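Local coordinates for protein ornithine carbamoyltransferase (Gloeobacter violaceus, PDB 3GD5) that probably transfers the carbamoyl group of carbamoyl phosphate to ornithine, yielding citrulline and phosphate on the route to arginine, at residues P219-V233 and A258-C272. Residues are numbered along the deposited sequence; the frame is centred on the assembly and turned at random.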
ATOM      1  N   PRO A 219      -8.643  13.177  39.781  1.00 56.03           N
ATOM      2  CA  PRO A 219      -8.004  14.361  39.198  1.00 55.62           C
ATOM      3  C   PRO A 219      -8.323  15.664  39.936  1.00 54.61           C
ATOM      4  O   PRO A 219      -7.541  16.620  39.894  1.00 52.88           O
ATOM      5  CB  PRO A 219      -8.527  14.354  37.764  1.00 55.18           C
ATOM      6  CG  PRO A 219      -9.911  13.833  37.933  1.00 55.79           C
ATOM      7  CD  PRO A 219      -9.710  12.675  38.895  1.00 56.06           C
ATOM      8  N   PHE A 220      -9.475  15.710  40.600  1.00 54.69           N
ATOM      9  CA  PHE A 220      -9.850  16.903  41.348  1.00 55.61           C
ATOM     10  C   PHE A 220      -9.074  16.961  42.651  1.00 56.41           C
ATOM     11  O   PHE A 220      -8.926  18.021  43.251  1.00 57.17           O
ATOM     12  CB  PHE A 220     -11.352  16.923  41.624  1.00 55.79           C
ATOM     13  CG  PHE A 220     -12.168  17.322  40.435  1.00 56.36           C
ATOM     14  CD1 PHE A 220     -12.699  16.363  39.580  1.00 56.31           C
ATOM     15  CD2 PHE A 220     -12.362  18.670  40.139  1.00 56.71           C
ATOM     16  CE1 PHE A 220     -13.412  16.736  38.445  1.00 55.63           C
ATOM     17  CE2 PHE A 220     -13.073  19.056  39.006  1.00 56.68           C
ATOM     18  CZ  PHE A 220     -13.600  18.085  38.156  1.00 56.29           C
ATOM     19  N   GLU A 221      -8.570  15.808  43.076  1.00 56.98           N
ATOM     20  CA  GLU A 221      -7.786  15.709  44.296  1.00 57.94           C
ATOM     21  C   GLU A 221      -6.382  16.213  43.982  1.00 57.61           C
ATOM     22  O   GLU A 221      -5.845  17.081  44.672  1.00 57.95           O
ATOM     23  CB  GLU A 221      -7.714  14.251  44.752  1.00 60.15           C
ATOM     24  CG  GLU A 221      -7.089  14.057  46.119  1.00 64.45           C
ATOM     25  CD  GLU A 221      -7.920  14.689  47.226  1.00 67.93           C
ATOM     26  OE1 GLU A 221      -9.088  14.265  47.420  1.00 67.81           O
ATOM     27  OE2 GLU A 221      -7.406  15.611  47.898  1.00 68.28           O
ATOM     28  N   ALA A 222      -5.808  15.665  42.917  1.00 56.40           N
ATOM     29  CA  ALA A 222      -4.465  16.024  42.481  1.00 55.23           C
ATOM     30  C   ALA A 222      -4.326  17.508  42.144  1.00 54.65           C
ATOM     31  O   ALA A 222      -3.308  18.134  42.456  1.00 54.00           O
ATOM     32  CB  ALA A 222      -4.078  15.176  41.269  1.00 55.00           C
ATOM     33  N   ALA A 223      -5.357  18.063  41.514  1.00 53.55           N
ATOM     34  CA  ALA A 223      -5.352  19.458  41.100  1.00 53.37           C
ATOM     35  C   ALA A 223      -5.471  20.471  42.236  1.00 54.64           C
ATOM     36  O   ALA A 223      -5.052  21.624  42.089  1.00 53.10           O
ATOM     37  CB  ALA A 223      -6.468  19.697  40.078  1.00 53.20           C
ATOM     38  N   ARG A 224      -6.035  20.059  43.366  1.00 56.05           N
ATOM     39  CA  ARG A 224      -6.193  20.993  44.471  1.00 57.16           C
ATOM     40  C   ARG A 224      -4.848  21.574  44.902  1.00 56.39           C
ATOM     41  O   ARG A 224      -3.922  20.838  45.262  1.00 55.42           O
ATOM     42  CB  ARG A 224      -6.890  20.322  45.659  1.00 61.55           C
ATOM     43  CG  ARG A 224      -7.386  21.327  46.704  1.00 66.55           C
ATOM     44  CD  ARG A 224      -8.474  20.768  47.629  1.00 70.85           C
ATOM     45  NE  ARG A 224      -7.970  19.814  48.618  1.00 74.57           N
ATOM     46  CZ  ARG A 224      -7.737  18.525  48.378  1.00 76.61           C
ATOM     47  NH1 ARG A 224      -7.961  18.015  47.172  1.00 76.75           N
ATOM     48  NH2 ARG A 224      -7.285  17.742  49.353  1.00 77.28           N
ATOM     49  N   GLY A 225      -4.742  22.900  44.836  1.00 54.32           N
ATOM     50  CA  GLY A 225      -3.516  23.572  45.228  1.00 53.72           C
ATOM     51  C   GLY A 225      -2.357  23.499  44.245  1.00 53.28           C
ATOM     52  O   GLY A 225      -1.238  23.899  44.574  1.00 54.69           O
ATOM     53  N   ALA A 226      -2.603  22.995  43.041  1.00 50.74           N
ATOM     54  CA  ALA A 226      -1.535  22.890  42.051  1.00 47.44           C
ATOM     55  C   ALA A 226      -1.311  24.224  41.356  1.00 45.68           C
ATOM     56  O   ALA A 226      -2.253  24.981  41.135  1.00 45.18           O
ATOM     57  CB  ALA A 226      -1.881  21.817  41.023  1.00 47.06           C
ATOM     58  N   HIS A 227      -0.057  24.514  41.020  1.00 44.51           N
ATOM     59  CA  HIS A 227       0.290  25.756  40.327  1.00 43.34           C
ATOM     60  C   HIS A 227       0.351  25.455  38.835  1.00 41.92           C
ATOM     61  O   HIS A 227       0.406  26.360  38.004  1.00 40.13           O
ATOM     62  CB  HIS A 227       1.661  26.249  40.780  1.00 45.91           C
ATOM     63  CG  HIS A 227       1.799  26.361  42.262  1.00 48.51           C
ATOM     64  ND1 HIS A 227       1.408  27.480  42.966  1.00 50.74           N
ATOM     65  CD2 HIS A 227       2.259  25.479  43.181  1.00 48.97           C
ATOM     66  CE1 HIS A 227       1.622  27.283  44.254  1.00 51.77           C
ATOM     67  NE2 HIS A 227       2.137  26.077  44.412  1.00 51.98           N
ATOM     68  N   ILE A 228       0.339  24.166  38.511  1.00 41.43           N
ATOM     69  CA  ILE A 228       0.431  23.721  37.133  1.00 40.57           C
ATOM     70  C   ILE A 228      -0.414  22.479  36.887  1.00 40.34           C
ATOM     71  O   ILE A 228      -0.250  21.465  37.560  1.00 40.23           O
ATOM     72  CB  ILE A 228       1.906  23.368  36.769  1.00 40.96           C
ATOM     73  CG1 ILE A 228       2.825  24.542  37.092  1.00 38.17           C
ATOM     74  CG2 ILE A 228       2.027  23.004  35.289  1.00 40.94           C
ATOM     75  CD1 ILE A 228       4.000  24.148  37.985  1.00 39.88           C
ATOM     76  N   LEU A 229      -1.336  22.568  35.936  1.00 40.23           N
ATOM     77  CA  LEU A 229      -2.143  21.410  35.558  1.00 40.66           C
ATOM     78  C   LEU A 229      -1.549  20.939  34.222  1.00 38.34           C
ATOM     79  O   LEU A 229      -1.426  21.714  33.276  1.00 36.00           O
ATOM     80  CB  LEU A 229      -3.614  21.792  35.401  1.00 42.56           C
ATOM     81  CG  LEU A 229      -4.314  22.194  36.703  1.00 44.20           C
ATOM     82  CD1 LEU A 229      -5.775  22.484  36.418  1.00 44.23           C
ATOM     83  CD2 LEU A 229      -4.188  21.072  37.735  1.00 44.79           C
ATOM     84  N   TYR A 230      -1.177  19.668  34.162  1.00 38.48           N
ATOM     85  CA  TYR A 230      -0.537  19.104  32.983  1.00 38.35           C
ATOM     86  C   TYR A 230      -1.296  17.907  32.443  1.00 40.02           C
ATOM     87  O   TYR A 230      -1.776  17.064  33.202  1.00 39.85           O
ATOM     88  CB  TYR A 230       0.882  18.667  33.354  1.00 37.31           C
ATOM     89  CG  TYR A 230       1.840  18.480  32.198  1.00 37.01           C
ATOM     90  CD1 TYR A 230       1.651  17.474  31.248  1.00 37.65           C
ATOM     91  CD2 TYR A 230       2.967  19.293  32.078  1.00 36.51           C
ATOM     92  CE1 TYR A 230       2.566  17.283  30.208  1.00 35.02           C
ATOM     93  CE2 TYR A 230       3.881  19.113  31.052  1.00 37.03           C
ATOM     94  CZ  TYR A 230       3.678  18.110  30.117  1.00 37.31           C
ATOM     95  OH  TYR A 230       4.580  17.971  29.078  1.00 38.99           O
ATOM     96  N   THR A 231      -1.409  17.833  31.125  1.00 40.30           N
ATOM     97  CA  THR A 231      -2.082  16.705  30.513  1.00 39.42           C
ATOM     98  C   THR A 231      -1.489  16.415  29.145  1.00 39.79           C
ATOM     99  O   THR A 231      -0.698  17.195  28.617  1.00 37.72           O
ATOM    100  CB  THR A 231      -3.596  16.932  30.387  1.00 38.45           C
ATOM    101  OG1 THR A 231      -4.227  15.685  30.074  1.00 37.32           O
ATOM    102  CG2 THR A 231      -3.902  17.948  29.302  1.00 36.39           C
ATOM    103  N   ASP A 232      -1.890  15.283  28.581  1.00 41.41           N
ATOM    104  CA  ASP A 232      -1.386  14.830  27.297  1.00 41.29           C
ATOM    105  C   ASP A 232      -2.504  14.013  26.678  1.00 42.11           C
ATOM    106  O   ASP A 232      -3.517  13.761  27.331  1.00 40.93           O
ATOM    107  CB  ASP A 232      -0.150  13.961  27.542  1.00 43.01           C
ATOM    108  CG  ASP A 232       0.579  13.580  26.264  1.00 44.88           C
ATOM    109  OD1 ASP A 232       0.148  13.989  25.164  1.00 46.23           O
ATOM    110  OD2 ASP A 232       1.598  12.864  26.376  1.00 45.54           O
ATOM    111  N   VAL A 233      -2.332  13.601  25.426  1.00 41.57           N
ATOM    112  CA  VAL A 233      -3.357  12.811  24.756  1.00 43.03           C
ATOM    113  C   VAL A 233      -3.611  11.483  25.479  1.00 42.98           C
ATOM    114  O   VAL A 233      -2.693  10.894  26.046  1.00 42.77           O
ATOM    115  CB  VAL A 233      -2.962  12.526  23.295  1.00 43.89           C
ATOM    116  CG1 VAL A 233      -3.845  11.419  22.730  1.00 48.59           C
ATOM    117  CG2 VAL A 233      -3.117  13.800  22.459  1.00 43.13           C
ATOM    118  N   ALA A 258     -13.697  23.673  35.456  1.00 50.10           N
ATOM    119  CA  ALA A 258     -13.923  23.106  36.780  1.00 51.79           C
ATOM    120  C   ALA A 258     -12.625  22.669  37.459  1.00 53.07           C
ATOM    121  O   ALA A 258     -12.349  23.060  38.598  1.00 53.36           O
ATOM    122  CB  ALA A 258     -14.887  21.928  36.683  1.00 50.74           C
ATOM    123  N   LEU A 259     -11.827  21.861  36.765  1.00 53.66           N
ATOM    124  CA  LEU A 259     -10.572  21.378  37.329  1.00 52.98           C
ATOM    125  C   LEU A 259      -9.656  22.541  37.684  1.00 53.20           C
ATOM    126  O   LEU A 259      -8.980  22.524  38.713  1.00 53.30           O
ATOM    127  CB  LEU A 259      -9.867  20.447  36.344  1.00 52.50           C
ATOM    128  CG  LEU A 259      -8.657  19.719  36.939  1.00 52.50           C
ATOM    129  CD1 LEU A 259      -9.121  18.852  38.095  1.00 53.80           C
ATOM    130  CD2 LEU A 259      -7.980  18.867  35.879  1.00 53.08           C
ATOM    131  N   LEU A 260      -9.641  23.549  36.820  1.00 53.82           N
ATOM    132  CA  LEU A 260      -8.825  24.741  37.023  1.00 55.26           C
ATOM    133  C   LEU A 260      -9.223  25.456  38.305  1.00 56.93           C
ATOM    134  O   LEU A 260      -8.381  25.946  39.059  1.00 56.89           O
ATOM    135  CB  LEU A 260      -9.007  25.709  35.856  1.00 53.46           C
ATOM    136  CG  LEU A 260      -7.915  25.793  34.794  1.00 54.10           C
ATOM    137  CD1 LEU A 260      -8.329  26.787  33.720  1.00 52.96           C
ATOM    138  CD2 LEU A 260      -6.609  26.223  35.445  1.00 53.09           C
ATOM    139  N   ASN A 261     -10.523  25.517  38.542  1.00 59.08           N
ATOM    140  CA  ASN A 261     -11.040  26.196  39.713  1.00 61.36           C
ATOM    141  C   ASN A 261     -10.589  25.554  41.023  1.00 61.44           C
ATOM    142  O   ASN A 261     -10.598  26.203  42.072  1.00 60.83           O
ATOM    143  CB  ASN A 261     -12.564  26.240  39.645  1.00 62.65           C
ATOM    144  CG  ASN A 261     -13.140  27.346  40.491  1.00 65.24           C
ATOM    145  OD1 ASN A 261     -12.833  28.525  40.282  1.00 64.99           O
ATOM    146  ND2 ASN A 261     -13.978  26.980  41.459  1.00 65.36           N
ATOM    147  N   CYS A 262     -10.182  24.288  40.954  1.00 61.06           N
ATOM    148  CA  CYS A 262      -9.738  23.550  42.133  1.00 60.77           C
ATOM    149  C   CYS A 262      -8.255  23.723  42.437  1.00 59.59           C
ATOM    150  O   CYS A 262      -7.775  23.258  43.467  1.00 60.12           O
ATOM    151  CB  CYS A 262     -10.025  22.059  41.955  1.00 61.78           C
ATOM    152  SG  CYS A 262     -11.739  21.669  41.561  1.00 66.53           S
ATOM    153  N   ALA A 263      -7.532  24.386  41.544  1.00 58.46           N
ATOM    154  CA  ALA A 263      -6.101  24.584  41.726  1.00 57.73           C
ATOM    155  C   ALA A 263      -5.789  25.978  42.260  1.00 58.21           C
ATOM    156  O   ALA A 263      -6.697  26.767  42.527  1.00 58.41           O
ATOM    157  CB  ALA A 263      -5.383  24.359  40.401  1.00 57.51           C
ATOM    158  N   ALA A 264      -4.502  26.277  42.418  1.00 57.27           N
ATOM    159  CA  ALA A 264      -4.082  27.587  42.901  1.00 57.37           C
ATOM    160  C   ALA A 264      -4.646  28.649  41.966  1.00 57.50           C
ATOM    161  O   ALA A 264      -5.075  28.340  40.854  1.00 56.85           O
ATOM    162  CB  ALA A 264      -2.566  27.674  42.943  1.00 55.60           C
ATOM    163  N   ALA A 265      -4.640  29.898  42.419  1.00 58.27           N
ATOM    164  CA  ALA A 265      -5.170  31.007  41.630  1.00 59.12           C
ATOM    165  C   ALA A 265      -4.256  31.387  40.477  1.00 59.60           C
ATOM    166  O   ALA A 265      -4.721  31.825  39.428  1.00 61.32           O
ATOM    167  CB  ALA A 265      -5.404  32.219  42.524  1.00 59.44           C
ATOM    168  N   GLU A 266      -2.952  31.227  40.673  1.00 59.89           N
ATOM    169  CA  GLU A 266      -1.987  31.563  39.631  1.00 59.94           C
ATOM    170  C   GLU A 266      -1.639  30.304  38.840  1.00 57.91           C
ATOM    171  O   GLU A 266      -0.564  30.209  38.255  1.00 57.58           O
ATOM    172  CB  GLU A 266      -0.709  32.142  40.249  1.00 62.16           C
ATOM    173  CG  GLU A 266      -0.864  32.631  41.686  1.00 66.14           C
ATOM    174  CD  GLU A 266      -1.037  31.490  42.683  1.00 67.87           C
ATOM    175  OE1 GLU A 266      -0.103  30.662  42.808  1.00 69.65           O
ATOM    176  OE2 GLU A 266      -2.101  31.420  43.339  1.00 67.09           O
ATOM    177  N   ALA A 267      -2.555  29.342  38.825  1.00 55.20           N
ATOM    178  CA  ALA A 267      -2.328  28.089  38.120  1.00 53.85           C
ATOM    179  C   ALA A 267      -2.114  28.255  36.622  1.00 52.71           C
ATOM    180  O   ALA A 267      -2.800  29.033  35.949  1.00 51.26           O
ATOM    181  CB  ALA A 267      -3.484  27.127  38.373  1.00 54.16           C
ATOM    182  N   ILE A 268      -1.152  27.493  36.115  1.00 51.98           N
ATOM    183  CA  ILE A 268      -0.791  27.485  34.705  1.00 49.65           C
ATOM    184  C   ILE A 268      -1.193  26.130  34.118  1.00 47.63           C
ATOM    185  O   ILE A 268      -1.227  25.125  34.835  1.00 46.93           O
ATOM    186  CB  ILE A 268       0.740  27.724  34.549  1.00 50.81           C
ATOM    187  CG1 ILE A 268       0.993  29.190  34.193  1.00 51.02           C
ATOM    188  CG2 ILE A 268       1.340  26.793  33.518  1.00 52.83           C
ATOM    189  CD1 ILE A 268       0.506  30.159  35.236  1.00 50.09           C
ATOM    190  N   VAL A 269      -1.520  26.113  32.825  1.00 44.73           N
ATOM    191  CA  VAL A 269      -1.911  24.878  32.145  1.00 42.48           C
ATOM    192  C   VAL A 269      -0.899  24.506  31.062  1.00 40.98           C
ATOM    193  O   VAL A 269      -0.630  25.295  30.154  1.00 39.23           O
ATOM    194  CB  VAL A 269      -3.305  25.002  31.482  1.00 42.97           C
ATOM    195  CG1 VAL A 269      -3.641  23.716  30.734  1.00 41.47           C
ATOM    196  CG2 VAL A 269      -4.365  25.280  32.538  1.00 42.77           C
ATOM    197  N   LEU A 270      -0.337  23.303  31.167  1.00 37.94           N
ATOM    198  CA  LEU A 270       0.641  22.824  30.193  1.00 38.16           C
ATOM    199  C   LEU A 270       0.143  21.596  29.448  1.00 36.19           C
ATOM    200  O   LEU A 270      -0.574  20.764  30.004  1.00 37.20           O
ATOM    201  CB  LEU A 270       1.974  22.471  30.875  1.00 36.43           C
ATOM    202  CG  LEU A 270       2.780  23.596  31.533  1.00 36.94           C
ATOM    203  CD1 LEU A 270       4.139  23.071  31.975  1.00 35.47           C
ATOM    204  CD2 LEU A 270       2.950  24.741  30.552  1.00 36.91           C
ATOM    205  N   HIS A 271       0.519  21.499  28.177  1.00 35.07           N
ATOM    206  CA  HIS A 271       0.158  20.354  27.344  1.00 34.21           C
ATOM    207  C   HIS A 271       1.319  20.174  26.373  1.00 32.64           C
ATOM    208  O   HIS A 271       1.677  21.098  25.652  1.00 33.78           O
ATOM    209  CB  HIS A 271      -1.155  20.621  26.590  1.00 33.41           C
ATOM    210  CG  HIS A 271      -1.687  19.423  25.862  1.00 34.26           C
ATOM    211  ND1 HIS A 271      -2.994  18.998  25.982  1.00 33.97           N
ATOM    212  CD2 HIS A 271      -1.093  18.574  24.988  1.00 31.98           C
ATOM    213  CE1 HIS A 271      -3.183  17.942  25.210  1.00 32.30           C
ATOM    214  NE2 HIS A 271      -2.046  17.665  24.595  1.00 34.10           N
ATOM    215  N   CYS A 272       1.927  18.993  26.369  1.00 33.75           N
ATOM    216  CA  CYS A 272       3.063  18.733  25.484  1.00 34.20           C
ATOM    217  C   CYS A 272       2.733  18.685  23.978  1.00 33.47           C
ATOM    218  O   CYS A 272       3.641  18.766  23.158  1.00 32.75           O
ATOM    219  CB  CYS A 272       3.754  17.430  25.893  1.00 34.59           C
ATOM    220  SG  CYS A 272       2.669  16.001  25.852  1.00 36.46           S
TER
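Leu229 reaches from its strand to Leu259 and Leu260 of helix 257-261, where CD1 lies 3.8 Å from Leu260 CA and also meets Leu259 CG. With CG anti to its carbonyl carbon (chi1 -67°) and an extended tip, the leucine carries that methyl to the helix. Leu259 turns its CD1 to helix 219-223: the methyl sits over one face of the Phe220 ring, 4.1 Å from the centroid in a CH-pi contact, and presses tightly on Ala223 CB at 3.4 Å. Cys262 SG comes in at the edge of the same ring, 3.4 Å from Phe220 CD2, a sulfur-aromatic contact. Beyond this packing the strands 228-231 and 268-271 run parallel, and Leu229 is gripped through both backbone polar atoms: its N donates to Ile268 O (2.8 Å) and its O accepts from Leu270 N (2.9 Å). On the opposite sheet face Tyr230 CD2 rests against Leu270 CB at 3.5 Å, while Tyr230 OH stands 3.3 Å from Cys272 CB and is hydrogen-bonded to Asp144 OD2. An alanine in place of Tyr230 would probably open a gap beside Leu270 CB and leave Asp144 without the phenolic hydroxyl. Asp232 and Cys272, which follow the paired strands, probably bind ornithine and carbamoyl phosphate respectively, as in related enzymes, which would bring both to one active site. In the five-stranded, Rossmann-like sheet of the ornithine-binding domain, strand 268-271 is outermost within the chain; strand 159-163 flanks 228-231 on its other side, and helices 138-152 and 293-312 pack against the face bearing Tyr230 and Leu270.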